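Local atomic coordinates of methyl-coenzyme M reductase subunit beta (Methanosarcina barkeri, PDB entry 1E6Y), a protein that forms part of methyl-coenzyme M reductase I, the nickel F430 enzyme that releases methane from methyl-coenzyme M with coenzyme B as reductant in the last step of methanogenesis. Residues I6-D9 and R10-L14; N71-I74 and V75-D79; Q90-E93 and G94-T97; N201-A204 and M205-S208; A293-V296 and P297-N300. All coordinates share one frame; numbering follows the deposited sequence.

Contact 1. Residues I6-D9 and R10-L14; sequences IYDD and RGKLL
With chi1 at 65°, its CG set between backbone N and carbonyl carbon, Asp8 folds its carboxylate back onto the amides of Arg10 and Lys12. This is the tip of the beta hairpin of strands 3-7 and 13-19, closed by a type I turn from Asp8 to Gly11 with a G1 bulge at Gly11, where phi is positive. Gly11 N makes the turn bond to Asp8 O (3.0 Å), and Asp8 N donates to Lys12 O. Two amides grip OD2 of Asp8: Lys12 N at 2.9 Å and Arg10 N at 3.0 Å reach it from opposite faces of the carboxylate plane and so restrain its rotation. Farther along, Leu14 N binds Ile6 O at 2.8 Å. Tyr7 and Leu13 form a non-hydrogen-bonded pair; Leu13 CA lies over one face of the phenol ring in a CH-pi contact, 4.0 Å from its centroid, while Gly11 O is at the ring edge. Outside the hairpin, Arg10 makes a salt bridge to Glu68 of the gamma subunit, and Asp9 OD1 accepts from Asn203. A single water sits 2.7 Å from both Asp8 OD1 and Lys12 NZ.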
loop_
_atom_site.group_PDB
_atom_site.type_symbol
_atom_site.label_atom_id
_atom_site.label_comp_id
_atom_site.label_asym_id
_atom_site.label_seq_id
_atom_site.Cartn_x
_atom_site.Cartn_y
_atom_site.Cartn_z
ATOM N N ILE E 6 0.903 17.648 -41.506
ATOM C CA ILE E 6 0.233 18.017 -40.260
ATOM C C ILE E 6 -0.771 19.141 -40.501
ATOM O O ILE E 6 -0.433 20.172 -41.084
ATOM C CB ILE E 6 1.254 18.465 -39.177
ATOM C CG1 ILE E 6 2.221 17.320 -38.855
ATOM C CG2 ILE E 6 0.527 18.928 -37.920
ATOM C CD1 ILE E 6 1.549 16.059 -38.345
ATOM N N TYR E 7 -2.018 18.901 -40.106
ATOM C CA TYR E 7 -3.086 19.897 -40.196
ATOM C C TYR E 7 -3.542 20.286 -38.791
ATOM O O TYR E 7 -3.569 19.440 -37.893
ATOM C CB TYR E 7 -4.282 19.326 -40.967
ATOM C CG TYR E 7 -4.072 19.211 -42.461
ATOM C CD1 TYR E 7 -3.220 18.239 -42.994
ATOM C CD2 TYR E 7 -4.756 20.044 -43.346
ATOM C CE1 TYR E 7 -3.055 18.104 -44.365
ATOM C CE2 TYR E 7 -4.600 19.916 -44.719
ATOM C CZ TYR E 7 -3.747 18.947 -45.221
ATOM O OH TYR E 7 -3.567 18.836 -46.578
ATOM N N ASP E 8 -3.941 21.544 -38.608
ATOM C CA ASP E 8 -4.412 21.985 -37.297
ATOM C C ASP E 8 -5.849 21.567 -37.000
ATOM O O ASP E 8 -6.483 20.864 -37.790
ATOM C CB ASP E 8 -4.234 23.510 -37.116
ATOM C CG ASP E 8 -5.102 24.350 -38.063
ATOM O OD1 ASP E 8 -4.842 25.565 -38.156
ATOM O OD2 ASP E 8 -6.060 23.835 -38.675
ATOM N N ASP E 9 -6.359 22.028 -35.863
ATOM C CA ASP E 9 -7.693 21.664 -35.397
ATOM C C ASP E 9 -8.823 22.170 -36.297
ATOM O O ASP E 9 -9.948 21.684 -36.205
ATOM C CB ASP E 9 -7.902 22.176 -33.968
ATOM C CG ASP E 9 -7.755 23.684 -33.858
ATOM O OD1 ASP E 9 -8.670 24.332 -33.309
ATOM O OD2 ASP E 9 -6.721 24.221 -34.305
ATOM N N ARG E 10 -8.528 23.154 -37.145
ATOM C CA ARG E 10 -9.510 23.663 -38.083
ATOM C C ARG E 10 -9.281 23.158 -39.501
ATOM O O ARG E 10 -9.879 23.712 -40.424
ATOM C CB ARG E 10 -9.527 25.198 -38.034
ATOM C CG ARG E 10 -9.808 25.706 -36.621
ATOM C CD ARG E 10 -10.163 27.184 -36.568
ATOM N NE ARG E 10 -11.379 27.387 -37.352
ATOM C CZ ARG E 10 -12.617 27.257 -36.893
ATOM N NH1 ARG E 10 -13.594 27.452 -37.766
ATOM N NH2 ARG E 10 -12.872 26.964 -35.628
ATOM N N GLY E 11 -8.470 22.116 -39.664
ATOM C CA GLY E 11 -8.319 21.483 -40.961
ATOM C C GLY E 11 -7.433 22.237 -41.934
ATOM O O GLY E 11 -7.504 22.004 -43.140
ATOM N N LYS E 12 -6.579 23.115 -41.413
ATOM C CA LYS E 12 -5.648 23.874 -42.243
ATOM C C LYS E 12 -4.252 23.257 -42.199
ATOM O O LYS E 12 -3.782 22.846 -41.138
ATOM C CB LYS E 12 -5.586 25.327 -41.769
ATOM C CG LYS E 12 -6.918 26.057 -41.829
ATOM C CD LYS E 12 -6.933 27.251 -40.885
ATOM C CE LYS E 12 -8.349 27.775 -40.677
ATOM N NZ LYS E 12 -8.425 28.774 -39.571
ATOM N N LEU E 13 -3.598 23.193 -43.357
ATOM C CA LEU E 13 -2.248 22.641 -43.459
ATOM C C LEU E 13 -1.238 23.493 -42.689
ATOM O O LEU E 13 -1.178 24.711 -42.865
ATOM C CB LEU E 13 -1.826 22.543 -44.930
ATOM C CG LEU E 13 -0.402 22.073 -45.243
ATOM C CD1 LEU E 13 -0.225 20.623 -44.830
ATOM C CD2 LEU E 13 -0.135 22.234 -46.729
ATOM N N LEU E 14 -0.460 22.847 -41.824
ATOM C CA LEU E 14 0.572 23.537 -41.061
ATOM C C LEU E 14 1.959 23.249 -41.620
ATOM O O LEU E 14 2.764 24.161 -41.803
ATOM C CB LEU E 14 0.513 23.121 -39.589
ATOM C CG LEU E 14 -0.756 23.496 -38.824
ATOM C CD1 LEU E 14 -0.612 23.073 -37.370
ATOM C CD2 LEU E 14 -1.011 24.997 -38.927
HETATM O O HOH W 1 -6.692 27.565 -37.831
HETATM O O HOH W 2 -11.317 25.406 -33.776
#

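Contact 2. Residues N71-I74 and V75-D79; sequences NYDI and VGNAD
Asp73 and Asn77 meet through a straight bond: ND2 of Asn77 donates to Asp73 O at 2.7 Å, with an angle of 176° at the hydrogen. The acceptor lies in the plane of the Asn77 amide, and the nitrogen in turn lies in the plane of the Asp73 carbonyl. Asn77 is the residue just before helix 78-89, yet its side chain makes no capping bond; with CG beside its own backbone N (chi1 -73°), it reaches back to the incoming loop instead. Asn77 N adds a bond to Ile74 O at 3.1 Å, coming from above the carbonyl plane, and a weak one to Asp73 O.

The other side is looser and faces solvent. There the exposed Asp73 carboxylate takes the amide of exposed Gly76 on OD1 at 3.0 Å, but from well above the carboxylate plane and in a bent hydrogen bond (143° at the hydrogen). Asp73 is also the centre of an inverse gamma turn, closed by a weak bond from Ile74 N to Tyr72 O.

Buried Ile74 supplies the apolar side of the turn, packing on Leu46 and Gln50 of helix 46-55 and on Ile138 of helix 125-141. Val75 N donates to Gln50 OE1, and Asn77 rests on Met141 and Phe142, so the start of helix 78-89 is held against both of those helices.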
loop_
_atom_site.group_PDB
_atom_site.type_symbol
_atom_site.label_atom_id
_atom_site.label_comp_id
_atom_site.label_asym_id
_atom_site.label_seq_id
_atom_site.Cartn_x
_atom_site.Cartn_y
_atom_site.Cartn_z
ATOM N N ASN E 71 -4.863 35.964 10.185
ATOM C CA ASN E 71 -5.507 36.815 9.191
ATOM C C ASN E 71 -4.474 37.557 8.354
ATOM O O ASN E 71 -4.043 38.658 8.703
ATOM C CB ASN E 71 -6.448 37.809 9.877
ATOM C CG ASN E 71 -7.504 37.120 10.710
ATOM O OD1 ASN E 71 -8.168 36.194 10.245
ATOM N ND2 ASN E 71 -7.621 37.521 11.970
ATOM N N TYR E 72 -4.011 36.890 7.301
ATOM C CA TYR E 72 -3.035 37.464 6.384
ATOM C C TYR E 72 -3.730 37.785 5.069
ATOM O O TYR E 72 -4.491 36.968 4.545
ATOM C CB TYR E 72 -1.899 36.474 6.115
ATOM C CG TYR E 72 -1.090 36.063 7.329
ATOM C CD1 TYR E 72 -1.144 36.794 8.519
ATOM C CD2 TYR E 72 -0.234 34.965 7.271
ATOM C CE1 TYR E 72 -0.362 36.440 9.617
ATOM C CE2 TYR E 72 0.554 34.608 8.356
ATOM C CZ TYR E 72 0.487 35.348 9.524
ATOM O OH TYR E 72 1.285 34.998 10.587
ATOM N N ASP E 73 -3.453 38.965 4.528
ATOM C CA ASP E 73 -4.004 39.334 3.234
ATOM C C ASP E 73 -3.108 38.812 2.115
ATOM O O ASP E 73 -2.295 39.550 1.559
ATOM C CB ASP E 73 -4.153 40.855 3.135
ATOM C CG ASP E 73 -4.972 41.286 1.927
ATOM O OD1 ASP E 73 -5.573 40.423 1.253
ATOM O OD2 ASP E 73 -5.011 42.502 1.652
ATOM N N ILE E 74 -3.254 37.528 1.805
ATOM C CA ILE E 74 -2.435 36.883 0.785
ATOM C C ILE E 74 -2.757 37.439 -0.602
ATOM O O ILE E 74 -1.861 37.868 -1.328
ATOM C CB ILE E 74 -2.657 35.350 0.775
ATOM C CG1 ILE E 74 -2.466 34.776 2.186
ATOM C CG2 ILE E 74 -1.710 34.691 -0.220
ATOM C CD1 ILE E 74 -1.075 34.965 2.761
ATOM N N VAL E 75 -4.044 37.471 -0.937
ATOM C CA VAL E 75 -4.496 37.916 -2.251
ATOM C C VAL E 75 -4.182 39.396 -2.499
ATOM O O VAL E 75 -3.743 39.768 -3.589
ATOM C CB VAL E 75 -6.016 37.663 -2.417
ATOM C CG1 VAL E 75 -6.518 38.249 -3.734
ATOM C CG2 VAL E 75 -6.296 36.165 -2.373
ATOM N N GLY E 76 -4.341 40.220 -1.467
ATOM C CA GLY E 76 -4.065 41.641 -1.598
ATOM C C GLY E 76 -2.592 41.967 -1.758
ATOM O O GLY E 76 -2.235 43.081 -2.143
ATOM N N ASN E 77 -1.736 40.993 -1.464
ATOM C CA ASN E 77 -0.293 41.156 -1.597
ATOM C C ASN E 77 0.267 40.209 -2.656
ATOM O O ASN E 77 1.463 39.919 -2.668
ATOM C CB ASN E 77 0.391 40.891 -0.251
ATOM C CG ASN E 77 0.161 42.005 0.751
ATOM O OD1 ASN E 77 0.834 43.032 0.712
ATOM N ND2 ASN E 77 -0.804 41.817 1.640
ATOM N N ALA E 78 -0.591 39.796 -3.586
ATOM C CA ALA E 78 -0.258 38.764 -4.568
ATOM C C ALA E 78 0.962 39.096 -5.424
ATOM O O ALA E 78 1.764 38.214 -5.737
ATOM C CB ALA E 78 -1.457 38.488 -5.463
ATOM N N ASP E 79 1.089 40.361 -5.817
ATOM C CA ASP E 79 2.211 40.791 -6.646
ATOM C C ASP E 79 3.543 40.720 -5.906
ATOM O O ASP E 79 4.536 40.239 -6.453
ATOM C CB ASP E 79 1.979 42.212 -7.162
ATOM C CG ASP E 79 1.010 42.253 -8.324
ATOM O OD1 ASP E 79 1.235 41.529 -9.319
ATOM O OD2 ASP E 79 0.012 42.997 -8.235
#

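Contact 3. Residues Q90-E93 and G94-T97; sequences QVDE and GDDT
The Asp95 carboxylate has donors on both its faces. On one face Val91 N and Asp92 N both give hydrogen bonds to OD1, each at 3.0 Å; Val91 N comes in on the syn side, near the plane, whereas Asp92 N stands well above it. The same face is covered by Asp92 O, which sits over CG at 2.9 Å. From the other face Thr97 grips Asp95 OD2, with Thr97 OG1 at 2.7 Å on the syn side and Thr97 N from above, the second bond making an Asx turn. Chi1 of 68° points the carboxylate back into the loop. Around it the chain folds through a type II turn from Asp92 to Asp95, closed by Asp95 N on Asp92 O, with Gly94 at positive phi.

A second pair of flat groups lies to the side: Gln90 NE2 meets Glu93 OE1 at 3.0 Å, the acceptor in the plane of the amide but the nitrogen high above the carboxylate. Two waters complete the set, one between Gln90 OE1 and Asp95 OD2, the other between Asp92 OD2 and Asp95 OD1. Arg27 NH1 of the second subunit donates to Val91 O.

Four protein donors and two waters thus serve one carboxylate. Such a shell would be expected to keep Asp95 ionised despite two nearby oxygens that oppose the charge, Asp92 O over the carboxylate and Asp92 OD2 4.5 Å from Asp95 OD1, and it ties the loop between helix 78-89 and strand 98-102 to a single side chain.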
loop_
_atom_site.group_PDB
_atom_site.type_symbol
_atom_site.label_atom_id
_atom_site.label_comp_id
_atom_site.label_asym_id
_atom_site.label_seq_id
_atom_site.Cartn_x
_atom_site.Cartn_y
_atom_site.Cartn_z
ATOM N N GLN E 90 13.899 30.652 -8.278
ATOM C CA GLN E 90 14.950 30.765 -9.289
ATOM C C GLN E 90 16.284 30.215 -8.787
ATOM O O GLN E 90 16.513 30.122 -7.581
ATOM C CB GLN E 90 15.117 32.225 -9.734
ATOM C CG GLN E 90 15.820 33.120 -8.728
ATOM C CD GLN E 90 16.209 34.463 -9.316
ATOM O OE1 GLN E 90 15.673 34.890 -10.341
ATOM N NE2 GLN E 90 17.143 35.143 -8.663
ATOM N N VAL E 91 17.114 29.768 -9.726
ATOM C CA VAL E 91 18.425 29.210 -9.418
ATOM C C VAL E 91 19.535 30.166 -9.851
ATOM O O VAL E 91 20.468 30.419 -9.093
ATOM C CB VAL E 91 18.618 27.830 -10.107
ATOM C CG1 VAL E 91 20.070 27.390 -10.022
ATOM C CG2 VAL E 91 17.708 26.777 -9.471
ATOM N N ASP E 92 19.434 30.666 -11.073
ATOM C CA ASP E 92 20.360 31.679 -11.581
ATOM C C ASP E 92 19.569 32.933 -11.918
ATOM O O ASP E 92 18.426 32.851 -12.362
ATOM C CB ASP E 92 21.090 31.180 -12.843
ATOM C CG ASP E 92 21.642 29.774 -12.689
ATOM O OD1 ASP E 92 22.420 29.529 -11.745
ATOM O OD2 ASP E 92 21.259 28.901 -13.498
ATOM N N GLU E 93 20.180 34.092 -11.685
ATOM C CA GLU E 93 19.590 35.361 -12.083
ATOM C C GLU E 93 19.389 35.396 -13.594
ATOM O O GLU E 93 20.281 35.009 -14.356
ATOM C CB GLU E 93 20.490 36.515 -11.643
ATOM C CG GLU E 93 20.153 37.073 -10.258
ATOM C CD GLU E 93 18.823 37.821 -10.224
ATOM O OE1 GLU E 93 18.227 37.921 -9.131
ATOM O OE2 GLU E 93 18.380 38.322 -11.282
ATOM N N GLY E 94 18.155 35.670 -14.003
ATOM C CA GLY E 94 17.846 35.736 -15.419
ATOM C C GLY E 94 17.612 34.386 -16.070
ATOM O O GLY E 94 17.610 34.285 -17.299
ATOM N N ASP E 95 17.405 33.346 -15.265
ATOM C CA ASP E 95 17.066 32.041 -15.822
ATOM C C ASP E 95 15.591 31.950 -16.215
ATOM O O ASP E 95 14.868 32.950 -16.201
ATOM C CB ASP E 95 17.463 30.900 -14.860
ATOM C CG ASP E 95 16.634 30.861 -13.574
ATOM O OD1 ASP E 95 16.996 30.072 -12.678
ATOM O OD2 ASP E 95 15.634 31.596 -13.439
ATOM N N ASP E 96 15.140 30.737 -16.509
ATOM C CA ASP E 96 13.814 30.518 -17.073
ATOM C C ASP E 96 12.725 30.312 -16.018
ATOM O O ASP E 96 11.623 29.867 -16.336
ATOM C CB ASP E 96 13.852 29.330 -18.044
ATOM C CG ASP E 96 14.400 28.064 -17.409
ATOM O OD1 ASP E 96 15.456 28.119 -16.748
ATOM O OD2 ASP E 96 13.776 27.002 -17.589
ATOM N N THR E 97 13.010 30.695 -14.775
ATOM C CA THR E 97 11.975 30.753 -13.746
ATOM C C THR E 97 10.882 31.734 -14.161
ATOM O O THR E 97 11.165 32.810 -14.695
ATOM C CB THR E 97 12.546 31.206 -12.390
ATOM O OG1 THR E 97 13.647 30.365 -12.030
ATOM C CG2 THR E 97 11.480 31.127 -11.306
HETATM O O HOH W 3 14.828 34.264 -12.914
HETATM O O HOH W 4 18.549 27.968 -13.515
#

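Contact 4. Residues N201-A204 and M205-S208; sequences NRNA and MNAS
The side chain of Asn203 makes the capping bond of this turn: its OD1 accepts from Asn206 N at 3.0 Å, the donor tilted 35° from the plane of the side-chain carbonyl. CG anti to its own backbone N (chi1 -175°) turns the amide over the start of the helix, and the ND2 end faces the N-terminal hairpin.

Main-chain bonds carry the turn forward. Ala207 N reaches Asn203 O at 2.8 Å, nearly along the C=O axis, and Ser208 N binds Ala204 O at 3.0 Å.

Van der Waals contact fills in between: Asn203 CG rests 3.7 Å from Asn206 CB, the two amide planes 32° apart, and the methyl of Ala207 lies 3.3 Å from Asn203 O. Ala204 packs outward on Leu312 of helix 296-318.

At the subunit boundary, Ala204 N donates to the side chain of a cysteinesulfonic acid residue of the gamma subunit. Helix 193-199 ends in a Schellman motif at Asn201, and only two residues later Asn203 opens helix 204-221: a tight helix-to-helix connection whose second half is a classic asparagine N-cap.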
loop_
_atom_site.group_PDB
_atom_site.type_symbol
_atom_site.label_atom_id
_atom_site.label_comp_id
_atom_site.label_asym_id
_atom_site.label_seq_id
_atom_site.Cartn_x
_atom_site.Cartn_y
_atom_site.Cartn_z
ATOM N N ASN E 201 -9.064 24.566 -23.371
ATOM C CA ASN E 201 -10.176 25.513 -23.439
ATOM C C ASN E 201 -11.398 24.895 -24.126
ATOM O O ASN E 201 -12.102 25.555 -24.894
ATOM C CB ASN E 201 -9.736 26.792 -24.159
ATOM C CG ASN E 201 -8.726 27.595 -23.355
ATOM O OD1 ASN E 201 -9.091 28.542 -22.657
ATOM N ND2 ASN E 201 -7.457 27.188 -23.411
ATOM N N ARG E 202 -11.647 23.626 -23.803
ATOM C CA ARG E 202 -12.743 22.836 -24.336
ATOM C C ARG E 202 -12.697 22.731 -25.862
ATOM O O ARG E 202 -13.741 22.655 -26.504
ATOM C CB ARG E 202 -14.095 23.358 -23.857
ATOM C CG ARG E 202 -14.248 23.282 -22.334
ATOM C CD ARG E 202 -15.482 24.086 -21.957
ATOM N NE ARG E 202 -16.570 23.244 -21.446
ATOM C CZ ARG E 202 -16.831 23.220 -20.137
ATOM N NH1 ARG E 202 -17.807 22.475 -19.626
ATOM N NH2 ARG E 202 -16.110 23.967 -19.295
ATOM N N ASN E 203 -11.488 22.726 -26.422
ATOM C CA ASN E 203 -11.286 22.454 -27.840
ATOM C C ASN E 203 -11.035 20.963 -27.998
ATOM O O ASN E 203 -9.977 20.463 -27.613
ATOM C CB ASN E 203 -10.083 23.245 -28.371
ATOM C CG ASN E 203 -9.889 23.088 -29.874
ATOM O OD1 ASN E 203 -9.705 21.980 -30.379
ATOM N ND2 ASN E 203 -9.886 24.207 -30.589
ATOM N N ALA E 204 -11.994 20.270 -28.607
ATOM C CA ALA E 204 -11.974 18.813 -28.700
ATOM C C ALA E 204 -10.681 18.245 -29.290
ATOM O O ALA E 204 -10.010 17.431 -28.652
ATOM C CB ALA E 204 -13.176 18.327 -29.500
ATOM N N MET E 205 -10.303 18.705 -30.479
ATOM C CA MET E 205 -9.146 18.135 -31.161
ATOM C C MET E 205 -7.808 18.543 -30.547
ATOM O O MET E 205 -6.838 17.792 -30.617
ATOM C CB MET E 205 -9.156 18.481 -32.648
ATOM C CG MET E 205 -8.163 17.644 -33.439
ATOM S SD MET E 205 -8.181 17.970 -35.198
ATOM C CE MET E 205 -9.941 17.703 -35.555
ATOM N N ASN E 206 -7.754 19.725 -29.940
ATOM C CA ASN E 206 -6.555 20.133 -29.213
ATOM C C ASN E 206 -6.437 19.385 -27.886
ATOM O O ASN E 206 -5.332 19.117 -27.413
ATOM C CB ASN E 206 -6.553 21.647 -28.979
ATOM C CG ASN E 206 -6.010 22.421 -30.171
ATOM O OD1 ASN E 206 -5.205 21.900 -30.946
ATOM N ND2 ASN E 206 -6.458 23.662 -30.333
ATOM N N ALA E 207 -7.580 19.008 -27.319
ATOM C CA ALA E 207 -7.607 18.168 -26.124
ATOM C C ALA E 207 -7.067 16.772 -26.430
ATOM O O ALA E 207 -6.210 16.258 -25.708
ATOM C CB ALA E 207 -9.032 18.074 -25.574
ATOM N N SER E 208 -7.534 16.178 -27.524
ATOM C CA SER E 208 -7.047 14.861 -27.917
ATOM C C SER E 208 -5.592 14.921 -28.391
ATOM O O SER E 208 -4.817 13.997 -28.137
ATOM C CB SER E 208 -7.947 14.245 -28.998
ATOM O OG SER E 208 -8.107 15.106 -30.111
#

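Contact 5. Residues A293-V296 and P297-N300; sequences ANDV and PKWN
Asp295 holds its carboxylate alongside the first turn of the following helix, crossing the ring of Pro297 at about a right angle and slanting past the side chain of Lys298. A chi1 of -171° swings CG to the far side from the backbone N and carries OD1 to 3.2 Å from Pro297 CD and to the same distance from Lys298 N, which donates to it from well above the carboxylate plane. The Lys298 CB lies 3.5 Å from Asp295 CG and its CG is near OD2, before the end of the chain leads away. The two charged ends do not touch; a water joins OD2 to Lys298 NZ, and the direct ionic partner of OD2 is Arg231 of helix 228-241.

This is an aspartate N-cap at the start of helix 296-318, just after the hairpin strand 289-293. Pro297 suits the first turn, where an amide hydrogen would have no helical carbonyl to meet. Its ring is close against the preceding residue, with CD only 3.3 Å from Val296 CB, tighter than usual carbon contact. Beyond it the backbone bonds begin: Trp299 N to Asp295 O at 2.9 Å and Asn300 N to Val296 O at 3.0 Å.

On another side Ala293, the last residue of the strand, directs its methyl at Trp299, CB to CB 3.9 Å, while the indole swings away so that NE1 donates to Pro342 O. Val296 and Pro297 pack outward against Phe242 and Pro246 of the gamma subunit, and OD1 of Asn300 accepts from Asp345 N.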
loop_
_atom_site.group_PDB
_atom_site.type_symbol
_atom_site.label_atom_id
_atom_site.label_comp_id
_atom_site.label_asym_id
_atom_site.label_seq_id
_atom_site.Cartn_x
_atom_site.Cartn_y
_atom_site.Cartn_z
ATOM N N ALA E 293 -4.854 -6.613 -43.844
ATOM C CA ALA E 293 -4.097 -5.374 -43.729
ATOM C C ALA E 293 -2.745 -5.535 -44.419
ATOM O O ALA E 293 -1.959 -6.419 -44.072
ATOM C CB ALA E 293 -3.905 -5.012 -42.258
ATOM N N ASN E 294 -2.502 -4.704 -45.429
ATOM C CA ASN E 294 -1.245 -4.730 -46.170
ATOM C C ASN E 294 -0.133 -4.030 -45.394
ATOM O O ASN E 294 1.050 -4.308 -45.598
ATOM C CB ASN E 294 -1.427 -4.068 -47.536
ATOM C CG ASN E 294 -2.508 -4.737 -48.369
ATOM O OD1 ASN E 294 -2.515 -5.958 -48.536
ATOM N ND2 ASN E 294 -3.440 -3.941 -48.875
ATOM N N ASP E 295 -0.521 -3.087 -44.541
ATOM C CA ASP E 295 0.403 -2.451 -43.605
ATOM C C ASP E 295 -0.296 -2.444 -42.255
ATOM O O ASP E 295 -1.250 -1.699 -42.049
ATOM C CB ASP E 295 0.712 -1.014 -44.045
ATOM C CG ASP E 295 1.846 -0.373 -43.242
ATOM O OD1 ASP E 295 1.928 -0.584 -42.014
ATOM O OD2 ASP E 295 2.625 0.402 -43.832
ATOM N N VAL E 296 0.144 -3.323 -41.361
ATOM C CA VAL E 296 -0.563 -3.545 -40.104
ATOM C C VAL E 296 -0.523 -2.332 -39.166
ATOM O O VAL E 296 -1.571 -1.878 -38.708
ATOM C CB VAL E 296 -0.038 -4.812 -39.371
ATOM C CG1 VAL E 296 -0.725 -4.965 -38.016
ATOM C CG2 VAL E 296 -0.289 -6.050 -40.230
ATOM N N PRO E 297 0.667 -1.734 -38.947
ATOM C CA PRO E 297 0.706 -0.517 -38.124
ATOM C C PRO E 297 -0.090 0.655 -38.711
ATOM O O PRO E 297 -0.688 1.431 -37.969
ATOM C CB PRO E 297 2.199 -0.201 -38.026
ATOM C CG PRO E 297 2.870 -1.527 -38.211
ATOM C CD PRO E 297 2.024 -2.227 -39.243
ATOM N N LYS E 298 -0.138 0.754 -40.038
ATOM C CA LYS E 298 -0.926 1.801 -40.688
ATOM C C LYS E 298 -2.425 1.577 -40.536
ATOM O O LYS E 298 -3.181 2.525 -40.334
ATOM C CB LYS E 298 -0.577 1.894 -42.171
ATOM C CG LYS E 298 0.348 3.042 -42.501
ATOM C CD LYS E 298 0.136 3.500 -43.926
ATOM C CE LYS E 298 1.007 4.685 -44.238
ATOM N NZ LYS E 298 1.437 4.653 -45.657
ATOM N N TRP E 299 -2.856 0.326 -40.670
ATOM C CA TRP E 299 -4.252 -0.024 -40.432
ATOM C C TRP E 299 -4.640 0.322 -38.998
ATOM O O TRP E 299 -5.710 0.877 -38.752
ATOM C CB TRP E 299 -4.493 -1.517 -40.689
ATOM C CG TRP E 299 -5.818 -1.992 -40.162
ATOM C CD1 TRP E 299 -6.025 -2.882 -39.147
ATOM C CD2 TRP E 299 -7.113 -1.515 -40.548
ATOM N NE1 TRP E 299 -7.366 -2.983 -38.868
ATOM C CE2 TRP E 299 -8.059 -2.156 -39.715
ATOM C CE3 TRP E 299 -7.568 -0.604 -41.514
ATOM C CZ2 TRP E 299 -9.434 -1.916 -39.818
ATOM C CZ3 TRP E 299 -8.937 -0.365 -41.615
ATOM C CH2 TRP E 299 -9.852 -1.021 -40.770
ATOM N N ASN E 300 -3.759 -0.008 -38.058
ATOM C CA ASN E 300 -3.977 0.336 -36.659
ATOM C C ASN E 300 -4.160 1.840 -36.474
ATOM O O ASN E 300 -5.050 2.274 -35.741
ATOM C CB ASN E 300 -2.808 -0.154 -35.801
ATOM C CG ASN E 300 -3.043 0.075 -34.328
ATOM O OD1 ASN E 300 -3.895 -0.574 -33.724
ATOM N ND2 ASN E 300 -2.362 1.064 -33.762
HETATM O O HOH W 5 2.148 1.656 -46.270
#

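How the contacts relate
Contact 4 is the most central and the most buried of the five; contacts 2, 3 and 5 lie farther out, with contacts 2 and 5 on opposite sides of the chain's centre, about 58 Å apart between centres. Contacts 1 and 4 touch: beyond the Asn203-Asp9 bond, Met205 and Asn206 pack on Asp9, so the N-terminal hairpin meets the start of helix 204-221. Contacts 2 and 3 border the two ends of helix 78-89. Contacts 4 and 5 share the side-chain N-cap, an amide in one and a carboxylate in the other, which contact 2 lacks. Water-bridged carboxylates mark contacts 1, 3 and 5; contacts 1, 4 and 5 also meet the gamma subunit.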